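Local coordinates for Er-derived vesicles protein ERV41 (Saccharomyces cerevisiae, PDB 3ZLC) that is a constituent of COPII-coated vesicles derived from the endoplasmic reticulum, required for efficient transport of some secretory proteins to the Golgi, and facilitates retrograde transport, at residues Val11-Val16 with Pro242-Val247; Val28-Asp33 with Glu150-Asn155; Phe61-Thr66 with Asn155-Glu160; Glu85-Glu90 with Ala178-Asp183. All coordinates share one frame; numbering follows the deposited sequence.

Contact 1. Residues Val11-Val16 with Pro242-Val247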
# COMPACT_ATOMS: atom_id res chain seq x y z
N VAL A 11 -19.59 13.43 -13.58
CA VAL A 11 -19.41 14.06 -14.88
C VAL A 11 -18.38 13.33 -15.71
O VAL A 11 -17.62 12.50 -15.19
CB VAL A 11 -18.98 15.56 -14.77
CG1 VAL A 11 -19.92 16.35 -13.88
CG2 VAL A 11 -17.55 15.66 -14.28
N VAL A 12 -18.35 13.65 -17.00
CA VAL A 12 -17.34 13.10 -17.90
C VAL A 12 -15.94 13.54 -17.50
O VAL A 12 -15.67 14.74 -17.38
CB VAL A 12 -17.63 13.50 -19.35
CG1 VAL A 12 -16.37 13.37 -20.21
CG2 VAL A 12 -18.76 12.64 -19.91
N ASP A 13 -15.07 12.56 -17.28
CA ASP A 13 -13.66 12.83 -17.05
C ASP A 13 -13.04 13.40 -18.33
O ASP A 13 -12.36 12.69 -19.08
CB ASP A 13 -12.93 11.56 -16.61
CG ASP A 13 -11.53 11.84 -16.05
OD1 ASP A 13 -11.22 13.02 -15.75
OD2 ASP A 13 -10.75 10.87 -15.90
N SER A 14 -13.32 14.67 -18.61
CA SER A 14 -12.59 15.41 -19.62
C SER A 14 -11.37 15.93 -18.88
O SER A 14 -11.37 15.99 -17.65
CB SER A 14 -13.42 16.56 -20.19
OG SER A 14 -13.49 17.65 -19.29
N GLN A 15 -10.33 16.28 -19.63
CA GLN A 15 -9.04 16.66 -19.06
C GLN A 15 -8.47 15.54 -18.19
O GLN A 15 -8.31 15.72 -16.98
CB GLN A 15 -9.17 17.94 -18.23
CG GLN A 15 -9.91 19.06 -18.92
CD GLN A 15 -9.12 20.36 -18.93
OE1 GLN A 15 -9.02 21.04 -17.91
NE2 GLN A 15 -8.56 20.70 -20.08
N VAL A 16 -8.17 14.40 -18.81
CA VAL A 16 -7.55 13.30 -18.08
C VAL A 16 -6.05 13.55 -17.94
O VAL A 16 -5.33 13.67 -18.95
CB VAL A 16 -7.77 11.93 -18.78
CG1 VAL A 16 -7.05 10.83 -18.01
CG2 VAL A 16 -9.26 11.62 -18.88
N PRO A 242 -13.25 6.37 -15.85
CA PRO A 242 -13.44 7.38 -16.89
C PRO A 242 -14.49 8.42 -16.54
O PRO A 242 -15.04 9.06 -17.44
CB PRO A 242 -13.93 6.55 -18.08
CG PRO A 242 -14.69 5.42 -17.46
CD PRO A 242 -13.84 5.07 -16.23
N LEU A 243 -14.78 8.58 -15.25
CA LEU A 243 -15.70 9.64 -14.82
C LEU A 243 -15.05 10.47 -13.72
O LEU A 243 -13.97 10.12 -13.23
CB LEU A 243 -17.05 9.06 -14.37
CG LEU A 243 -17.11 7.88 -13.40
CD1 LEU A 243 -16.77 8.29 -11.98
CD2 LEU A 243 -18.49 7.23 -13.43
N SER A 244 -15.69 11.57 -13.35
CA SER A 244 -15.25 12.41 -12.25
C SER A 244 -16.44 12.69 -11.35
O SER A 244 -17.59 12.65 -11.80
CB SER A 244 -14.70 13.74 -12.77
OG SER A 244 -13.51 13.54 -13.49
N ILE A 245 -16.16 12.99 -10.09
CA ILE A 245 -17.21 13.47 -9.22
C ILE A 245 -16.97 14.95 -8.97
O ILE A 245 -15.90 15.34 -8.49
CB ILE A 245 -17.22 12.71 -7.89
CG1 ILE A 245 -17.47 11.22 -8.13
CG2 ILE A 245 -18.26 13.30 -6.96
CD1 ILE A 245 -17.11 10.33 -6.90
N VAL A 246 -17.96 15.77 -9.30
CA VAL A 246 -17.84 17.20 -9.05
C VAL A 246 -18.55 17.55 -7.75
O VAL A 246 -19.71 17.17 -7.53
CB VAL A 246 -18.41 18.03 -10.22
CG1 VAL A 246 -18.49 19.51 -9.85
CG2 VAL A 246 -17.55 17.84 -11.46
N VAL A 247 -17.85 18.25 -6.87
CA VAL A 247 -18.43 18.63 -5.59
C VAL A 247 -18.64 20.14 -5.59
O VAL A 247 -17.66 20.90 -5.61
CB VAL A 247 -17.54 18.21 -4.41
CG1 VAL A 247 -18.05 18.84 -3.13
CG2 VAL A 247 -17.48 16.68 -4.28

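Contact 2. Residues Val28-Asp33 with Glu150-Asn155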
# COMPACT_ATOMS: atom_id res chain seq x y z
N VAL A 28 6.42 -3.33 6.57
CA VAL A 28 6.43 -4.74 6.13
C VAL A 28 7.23 -5.54 7.14
O VAL A 28 8.28 -5.08 7.59
CB VAL A 28 7.09 -4.89 4.73
CG1 VAL A 28 7.08 -6.35 4.29
CG2 VAL A 28 6.36 -4.03 3.68
N ASN A 29 6.75 -6.73 7.50
CA ASN A 29 7.39 -7.60 8.51
C ASN A 29 8.60 -8.35 7.95
O ASN A 29 8.86 -9.50 8.31
CB ASN A 29 6.33 -8.58 9.05
CG ASN A 29 6.70 -9.27 10.36
OD1 ASN A 29 5.94 -10.11 10.83
ND2 ASN A 29 7.86 -8.91 10.96
N THR A 30 9.36 -7.67 7.09
CA THR A 30 10.61 -8.20 6.52
C THR A 30 11.66 -7.09 6.47
O THR A 30 11.31 -5.92 6.26
CB THR A 30 10.37 -8.73 5.08
OG1 THR A 30 9.34 -9.74 5.10
CG2 THR A 30 11.65 -9.31 4.48
N LYS A 31 12.92 -7.44 6.70
CA LYS A 31 14.02 -6.47 6.61
C LYS A 31 14.09 -5.87 5.22
O LYS A 31 13.81 -6.57 4.23
CB LYS A 31 15.37 -7.13 6.92
CG LYS A 31 15.37 -7.99 8.16
CD LYS A 31 15.28 -7.16 9.40
CE LYS A 31 16.62 -7.12 10.10
NZ LYS A 31 16.57 -6.23 11.29
N CYS A 32 14.46 -4.59 5.12
CA CYS A 32 14.37 -3.86 3.84
C CYS A 32 15.17 -4.50 2.70
O CYS A 32 14.71 -4.55 1.56
CB CYS A 32 14.85 -2.42 4.03
SG CYS A 32 13.87 -1.44 5.18
N ASP A 33 16.37 -4.98 3.01
CA ASP A 33 17.30 -5.43 1.98
C ASP A 33 16.87 -6.74 1.28
O ASP A 33 17.43 -7.12 0.25
CB ASP A 33 18.73 -5.54 2.55
CG ASP A 33 19.44 -4.17 2.67
OD1 ASP A 33 18.83 -3.13 2.39
OD2 ASP A 33 20.63 -4.13 3.05
N GLU A 150 12.29 -18.34 5.67
CA GLU A 150 12.33 -18.01 7.10
C GLU A 150 12.30 -16.50 7.34
O GLU A 150 11.62 -16.01 8.24
CB GLU A 150 13.59 -18.63 7.69
CG GLU A 150 13.81 -18.40 9.18
CD GLU A 150 15.08 -19.07 9.70
OE1 GLU A 150 15.70 -19.85 8.93
OE2 GLU A 150 15.46 -18.83 10.86
N GLU A 151 13.02 -15.78 6.49
CA GLU A 151 13.19 -14.33 6.62
C GLU A 151 12.02 -13.54 6.10
O GLU A 151 11.86 -12.37 6.46
CB GLU A 151 14.44 -13.88 5.87
CG GLU A 151 15.69 -14.57 6.36
CD GLU A 151 15.71 -14.65 7.87
OE1 GLU A 151 15.54 -13.59 8.52
OE2 GLU A 151 15.87 -15.77 8.41
N LEU A 152 11.21 -14.17 5.24
CA LEU A 152 10.14 -13.49 4.52
C LEU A 152 8.82 -13.55 5.27
O LEU A 152 8.33 -14.64 5.58
CB LEU A 152 9.91 -14.13 3.15
CG LEU A 152 10.96 -13.99 2.07
CD1 LEU A 152 10.33 -14.34 0.74
CD2 LEU A 152 11.48 -12.57 2.07
N LYS A 153 8.24 -12.40 5.56
CA LYS A 153 6.94 -12.35 6.19
C LYS A 153 6.22 -11.14 5.65
O LYS A 153 6.70 -10.01 5.78
CB LYS A 153 7.07 -12.23 7.71
CG LYS A 153 7.70 -13.44 8.39
CD LYS A 153 7.37 -13.47 9.88
CE LYS A 153 8.42 -12.76 10.70
NZ LYS A 153 9.72 -13.49 10.66
N PHE A 154 5.06 -11.36 5.02
CA PHE A 154 4.35 -10.25 4.38
C PHE A 154 3.19 -9.67 5.19
O PHE A 154 2.34 -8.95 4.65
CB PHE A 154 3.95 -10.61 2.95
CG PHE A 154 5.14 -10.76 2.02
CD1 PHE A 154 5.86 -9.64 1.63
CD2 PHE A 154 5.55 -12.01 1.58
CE1 PHE A 154 6.98 -9.76 0.78
CE2 PHE A 154 6.66 -12.15 0.74
CZ PHE A 154 7.38 -11.02 0.34
N ASN A 155 3.18 -9.95 6.49
CA ASN A 155 2.37 -9.15 7.42
C ASN A 155 2.70 -7.69 7.15
O ASN A 155 3.85 -7.34 6.87
CB ASN A 155 2.70 -9.50 8.87
CG ASN A 155 2.58 -10.98 9.16
OD1 ASN A 155 1.57 -11.60 8.81
ND2 ASN A 155 3.60 -11.56 9.77
O HOH W 1 10.61 -11.46 8.49
O HOH W 2 13.55 -10.23 7.25

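Contact 3. Residues Phe61-Thr66 with Asn155-Glu160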
# COMPACT_ATOMS: atom_id res chain seq x y z
N PHE A 61 5.81 -3.43 13.95
CA PHE A 61 4.76 -3.29 14.95
C PHE A 61 3.47 -2.85 14.29
O PHE A 61 3.47 -2.32 13.18
CB PHE A 61 5.16 -2.29 16.06
CG PHE A 61 5.06 -0.84 15.66
CD1 PHE A 61 6.06 -0.24 14.90
CD2 PHE A 61 3.97 -0.06 16.06
CE1 PHE A 61 5.97 1.11 14.54
CE2 PHE A 61 3.87 1.29 15.72
CZ PHE A 61 4.87 1.88 14.96
N ILE A 62 2.36 -3.10 14.97
CA ILE A 62 1.08 -2.64 14.45
C ILE A 62 0.63 -1.49 15.34
O ILE A 62 0.45 -1.68 16.54
CB ILE A 62 0.04 -3.75 14.44
CG1 ILE A 62 0.54 -4.91 13.55
CG2 ILE A 62 -1.30 -3.21 13.92
CD1 ILE A 62 -0.22 -6.22 13.75
N PRO A 63 0.48 -0.29 14.75
CA PRO A 63 0.15 0.88 15.57
C PRO A 63 -1.27 0.82 16.13
O PRO A 63 -2.08 0.03 15.66
CB PRO A 63 0.26 2.05 14.58
CG PRO A 63 1.05 1.53 13.41
CD PRO A 63 0.67 0.07 13.33
N TYR A 64 -1.56 1.63 17.14
CA TYR A 64 -2.94 1.78 17.60
C TYR A 64 -3.79 2.51 16.55
O TYR A 64 -3.25 2.97 15.55
CB TYR A 64 -2.97 2.51 18.94
CG TYR A 64 -2.42 1.66 20.05
CD1 TYR A 64 -3.03 0.46 20.39
CD2 TYR A 64 -1.29 2.05 20.76
CE1 TYR A 64 -2.54 -0.33 21.41
CE2 TYR A 64 -0.79 1.26 21.80
CZ TYR A 64 -1.42 0.07 22.11
OH TYR A 64 -0.95 -0.74 23.12
N ASP A 65 -5.10 2.58 16.78
CA ASP A 65 -6.04 3.19 15.82
C ASP A 65 -5.86 2.69 14.40
O ASP A 65 -5.95 3.46 13.44
CB ASP A 65 -5.92 4.72 15.87
CG ASP A 65 -5.94 5.23 17.27
OD1 ASP A 65 -6.63 4.62 18.10
OD2 ASP A 65 -5.23 6.22 17.56
N THR A 66 -5.63 1.39 14.29
CA THR A 66 -5.41 0.71 13.01
C THR A 66 -6.35 -0.49 12.93
O THR A 66 -6.42 -1.30 13.87
CB THR A 66 -3.94 0.24 12.89
OG1 THR A 66 -3.10 1.39 12.83
CG2 THR A 66 -3.69 -0.62 11.61
N ASN A 155 3.18 -9.95 6.49
CA ASN A 155 2.37 -9.15 7.42
C ASN A 155 2.70 -7.69 7.15
O ASN A 155 3.85 -7.34 6.87
CB ASN A 155 2.70 -9.50 8.87
CG ASN A 155 2.58 -10.98 9.16
OD1 ASN A 155 1.57 -11.60 8.81
ND2 ASN A 155 3.60 -11.56 9.77
N HIS A 156 1.71 -6.81 7.19
CA HIS A 156 2.01 -5.43 6.85
C HIS A 156 1.01 -4.48 7.48
O HIS A 156 -0.09 -4.88 7.88
CB HIS A 156 2.04 -5.24 5.33
CG HIS A 156 0.75 -5.57 4.65
ND1 HIS A 156 0.38 -6.86 4.34
CD2 HIS A 156 -0.27 -4.77 4.23
CE1 HIS A 156 -0.81 -6.85 3.75
NE2 HIS A 156 -1.22 -5.60 3.67
N VAL A 157 1.44 -3.23 7.60
CA VAL A 157 0.58 -2.16 8.10
C VAL A 157 0.57 -1.10 7.02
O VAL A 157 1.64 -0.68 6.58
CB VAL A 157 1.16 -1.50 9.36
CG1 VAL A 157 0.36 -0.24 9.72
CG2 VAL A 157 1.15 -2.50 10.51
N ILE A 158 -0.61 -0.68 6.59
CA ILE A 158 -0.65 0.41 5.62
C ILE A 158 -1.04 1.66 6.38
O ILE A 158 -2.20 1.79 6.81
CB ILE A 158 -1.70 0.13 4.50
CG1 ILE A 158 -1.29 -1.12 3.70
CG2 ILE A 158 -1.82 1.34 3.56
CD1 ILE A 158 -2.43 -1.74 2.85
N ASN A 159 -0.10 2.58 6.58
CA ASN A 159 -0.43 3.83 7.25
C ASN A 159 -1.07 4.78 6.26
O ASN A 159 -2.04 5.48 6.59
CB ASN A 159 0.81 4.46 7.90
CG ASN A 159 1.45 3.54 8.90
OD1 ASN A 159 0.79 3.11 9.85
ND2 ASN A 159 2.73 3.19 8.68
N GLU A 160 -0.53 4.79 5.04
CA GLU A 160 -1.12 5.57 3.94
C GLU A 160 -1.00 4.84 2.62
O GLU A 160 0.02 4.21 2.34
CB GLU A 160 -0.43 6.94 3.79
CG GLU A 160 -1.11 7.79 2.68
CD GLU A 160 -0.41 9.12 2.41
OE1 GLU A 160 0.65 9.38 3.02
OE2 GLU A 160 -0.93 9.90 1.57
O HOH W 3 -1.93 2.93 10.95

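Contact 4. Residues Glu85-Glu90 with Ala178-Asp183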
# COMPACT_ATOMS: atom_id res chain seq x y z
N GLU A 85 -9.10 -6.75 21.92
CA GLU A 85 -7.91 -6.43 21.13
C GLU A 85 -7.35 -7.60 20.29
O GLU A 85 -6.99 -8.65 20.83
CB GLU A 85 -6.83 -5.87 22.05
CG GLU A 85 -5.52 -5.53 21.36
CD GLU A 85 -5.72 -4.55 20.23
OE1 GLU A 85 -5.89 -3.35 20.52
OE2 GLU A 85 -5.70 -4.96 19.05
N ALA A 86 -7.23 -7.39 18.98
CA ALA A 86 -6.75 -8.44 18.07
C ALA A 86 -5.23 -8.48 17.87
O ALA A 86 -4.69 -9.47 17.38
CB ALA A 86 -7.45 -8.34 16.73
N ILE A 87 -4.56 -7.39 18.21
CA ILE A 87 -3.11 -7.32 18.08
C ILE A 87 -2.45 -8.11 19.20
O ILE A 87 -2.66 -7.80 20.37
CB ILE A 87 -2.59 -5.88 18.16
CG1 ILE A 87 -3.23 -5.04 17.07
CG2 ILE A 87 -1.07 -5.85 18.02
CD1 ILE A 87 -3.00 -5.65 15.73
N PRO A 88 -1.67 -9.15 18.84
CA PRO A 88 -0.83 -9.82 19.84
C PRO A 88 0.02 -8.75 20.51
O PRO A 88 0.70 -8.00 19.80
CB PRO A 88 0.04 -10.76 19.00
CG PRO A 88 -0.73 -10.99 17.74
CD PRO A 88 -1.45 -9.69 17.48
N ALA A 89 -0.04 -8.64 21.83
CA ALA A 89 0.67 -7.59 22.56
C ALA A 89 2.17 -7.58 22.25
O ALA A 89 2.86 -6.58 22.48
CB ALA A 89 0.42 -7.71 24.06
N GLU A 90 2.66 -8.71 21.73
CA GLU A 90 4.02 -8.83 21.23
C GLU A 90 4.30 -7.83 20.11
O GLU A 90 5.44 -7.44 19.90
CB GLU A 90 4.24 -10.25 20.68
CG GLU A 90 4.20 -11.36 21.74
CD GLU A 90 3.67 -12.67 21.18
OE1 GLU A 90 2.78 -12.64 20.29
OE2 GLU A 90 4.13 -13.74 21.63
N ALA A 178 -4.19 -3.03 8.67
CA ALA A 178 -3.09 -3.98 8.77
C ALA A 178 -3.60 -5.38 8.46
O ALA A 178 -4.77 -5.70 8.72
CB ALA A 178 -2.46 -3.93 10.18
N GLN A 179 -2.73 -6.21 7.91
CA GLN A 179 -3.00 -7.64 7.77
C GLN A 179 -1.82 -8.42 8.33
O GLN A 179 -0.66 -8.09 8.07
CB GLN A 179 -3.26 -8.00 6.29
CG GLN A 179 -4.59 -7.44 5.78
CD GLN A 179 -5.15 -8.18 4.56
OE1 GLN A 179 -5.59 -9.32 4.66
NE2 GLN A 179 -5.15 -7.50 3.41
N PHE A 180 -2.13 -9.43 9.13
CA PHE A 180 -1.09 -10.30 9.64
C PHE A 180 -1.64 -11.68 9.94
O PHE A 180 -2.82 -11.84 10.25
CB PHE A 180 -0.43 -9.72 10.89
CG PHE A 180 -1.25 -9.85 12.11
CD1 PHE A 180 -1.14 -10.97 12.92
CD2 PHE A 180 -2.14 -8.85 12.47
CE1 PHE A 180 -1.91 -11.11 14.06
CE2 PHE A 180 -2.90 -8.98 13.62
CZ PHE A 180 -2.79 -10.11 14.41
N ASN A 181 -0.77 -12.67 9.87
CA ASN A 181 -1.14 -14.05 10.15
C ASN A 181 0.15 -14.73 10.52
O ASN A 181 0.99 -14.99 9.65
CB ASN A 181 -1.77 -14.70 8.90
CG ASN A 181 -2.26 -16.13 9.16
OD1 ASN A 181 -1.74 -16.85 10.03
ND2 ASN A 181 -3.26 -16.55 8.40
N GLN A 182 0.33 -15.00 11.80
CA GLN A 182 1.59 -15.55 12.28
C GLN A 182 1.80 -16.97 11.75
O GLN A 182 2.93 -17.46 11.71
CB GLN A 182 1.65 -15.49 13.81
CG GLN A 182 1.38 -14.10 14.39
CD GLN A 182 1.67 -13.99 15.88
OE1 GLN A 182 0.76 -13.84 16.69
NE2 GLN A 182 2.95 -14.03 16.23
N ASP A 183 0.71 -17.61 11.32
CA ASP A 183 0.78 -18.96 10.77
C ASP A 183 0.97 -18.97 9.25
O ASP A 183 1.36 -19.99 8.68
CB ASP A 183 -0.48 -19.74 11.16
CG ASP A 183 -0.59 -19.97 12.66
OD1 ASP A 183 0.46 -20.01 13.34
OD2 ASP A 183 -1.73 -20.09 13.17

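Contact 1. Residues Val11-Val16 with Pro242-Val247
Val11 and Val246 meet methyl to methyl on one face of the sheet, their side chains crossing at about a right angle. CG2 of Val246 reaches both branches of Val11, lying 3.6 Å from its CG2 and 3.7 Å from its CG1. A chi1 of -53° at Val11 sets CG1 anti to the carbonyl carbon and leaves CG2 between that carbon and the backbone N, which gives Ser244 a neighbour as well: its CB is 3.8 Å from Val11 CG2. Beneath the side chains, Val11 and Ser244 form an antiparallel hydrogen-bonded pair, Val11 N to Ser244 O and Ser244 N to Val11 O each measuring 2.8 Å. This joins strand 8-12 to strand 243-247, the first and last strands of the modelled lumenal domain, and strand 243-247 pairs on with strand 188-200 in parallel. The two ends of the domain thus lie close together, consistent with both leading toward the membrane. Val12 and Leu243 follow as a non-hydrogen-bonded pair. The chain then bends at Asp13, the centre of an inverse gamma turn, and Asp13 CB comes to 3.4 Å from Pro242 O. Asp13 OD1 stands 3.3 Å from Ser244 OG, at an angle too poor for a hydrogen bond.

Contact 2. Residues Val28-Asp33 with Glu150-Asn155
The amides of Asn29 and Asn155 lie side by side and point the same way, their planes 37° apart. Asn155 ND2 donates to Asn29 OD1 over 2.9 Å, nearly straight and onto a lone pair in the Asn29 plane. Lys153 CE lies over one face of the Asn29 amide, 3.6 Å from Asn29 OD1, while Val28 CG1 approaches the Phe154 ring obliquely. Here the loop leaving strand 19-28 meets the loop entering strand 156-163, two strands that are neighbours in the six-stranded mixed sheet, and the bond from Asn29 N to Asn155 O (3.0 Å) carries their antiparallel pairing past the strand ends. Each amide has a further partner: Asn29 ND2 donates to the carbonyls of Asn115 and Glu113, and Asn155 OD1 accepts from Asn181 N. An alanine in place of Asn29 would probably leave Asn155 ND2 and those two carbonyls without their mate and open a gap under Lys153 CE. Lys153 NZ, bound to Pro112 O, also gives a hydrogen bond to a water that donates to Asn29 O and Glu151 O, bridging the two loops. Thr30 OG1, anti to its own carbonyl carbon, donates to Lys153 O over 2.7 Å from 42° above the carbonyl plane.

Contact 3. Residues Phe61-Thr66 with Asn155-Glu160
Pro63 and Val157 reach toward each other tip to tip, where the irregular segment 61-66 lies over one face of the six-stranded mixed sheet. Val157 belongs to strand 156-163, which runs between strands 19-28 and 177-179, and its side chain also touches Tyr27 and Ala178 of those neighbours.

The apolar contacts converge on the two methyls of Val157. With chi1 at 171°, CG1 stands anti to the backbone N and CG2 anti to the carbonyl carbon, and Pro63 CD meets both, 3.6 Å from Val157 CG1 and 3.8 Å from Val157 CG2. Ile62 comes in obliquely, its CG1 3.9 Å from Val157 CG2. Thr66 CG2 adds a looser touch on Val157 CG1.

Polar atoms meet apolar ones at two points. Phe61 O rests 3.5 Å from Val157 CG2 and is buried there with no hydrogen-bonding partner in the model. Pro63 CG lies 3.9 Å from Asn159 OD1, the two side chains running at a slant to one another. The loop has its own fastening on the side of Arg92, whose NH1 donates to Ile62 O.

The remaining link is through water. Asn159 and Glu160 together face Asp25 in a classic beta bulge, at which the strand turns a corner, and Asn159 ND2 is held by Asp25 OD1. The other end of this amide serves the loop: one water donates to Asn159 OD1 over 2.9 Å and is hydrogen-bonded to Thr66 OG1 at 2.7 Å.

Contact 4. Residues Glu85-Glu90 with Ala178-Asp183
Phe180 is brought against Pro88 by a chi1 of 76°, which puts CG between the backbone N and the carbonyl carbon, while chi2 near 90° sets the turn of the ring. Phenyl and pyrrolidine rings then reach toward each other tip to tip, and Pro88 CD lies 3.4 Å from Phe180 CZ and 3.7 Å from Phe180 CE1. Ile87 approaches the same end of the ring at a slant, its CD1 3.9 Å from Phe180 CE2. At the ring edge, in the plane, the carbonyl of Ala86 places its O 3.6 Å from Phe180 CZ, an arrangement that would suit the slightly positive rim of an aromatic ring.

Gln182, extended beyond CG, slides past Pro88 in the opposite direction and brings its OE1 to 3.4 Å from Pro88 CG. An alanine in place of Phe180 would probably open a gap in front of Pro88 CD and Ile87 CD1 and leave the Ala86 carbonyl without its aromatic neighbour.

Each segment also has an internal side-chain-to-backbone bond. Glu85 folds back so that OE2 accepts from Ile87 N at 2.8 Å, almost straight (169°), and its OE1 forms a salt bridge with Arg92 NH2. Asn181 OD1 accepts from Asp183 N at 2.9 Å in an Asx turn. Behind the contact, Ile87 and Phe180 each touch Val68 of strand 67-68, the parallel neighbour of strand 177-179. The arrangement is thus a loop packed through Ile87 and Pro88 on an aromatic residue just past strand 177-179, where strand 67-68 forms an edge of the six-stranded mixed sheet.

How the contacts relate
Contact 2 is the buried one, contact 3 is partly buried, and contacts 1 and 4 lie at the surface. Contacts 2, 3 and 4 cluster around the six-stranded sheet, with centres 10 to 15 Å apart; contact 1 belongs to the other mixed sheet, on the opposite side of the chain's centre, and closes a loop in which the others are nested. Asn155 is common to contacts 2 and 3, while backbone pairing of His156 with Gln179 ties contacts 3 and 4 through adjacent strands. Chemistry follows place: contact 1 is strand pairing, contact 2 a buried polar network, and contacts 3 and 4 mainly proline-led apolar packing of loops, on strand 156-163 and just past strand 177-179 respectively.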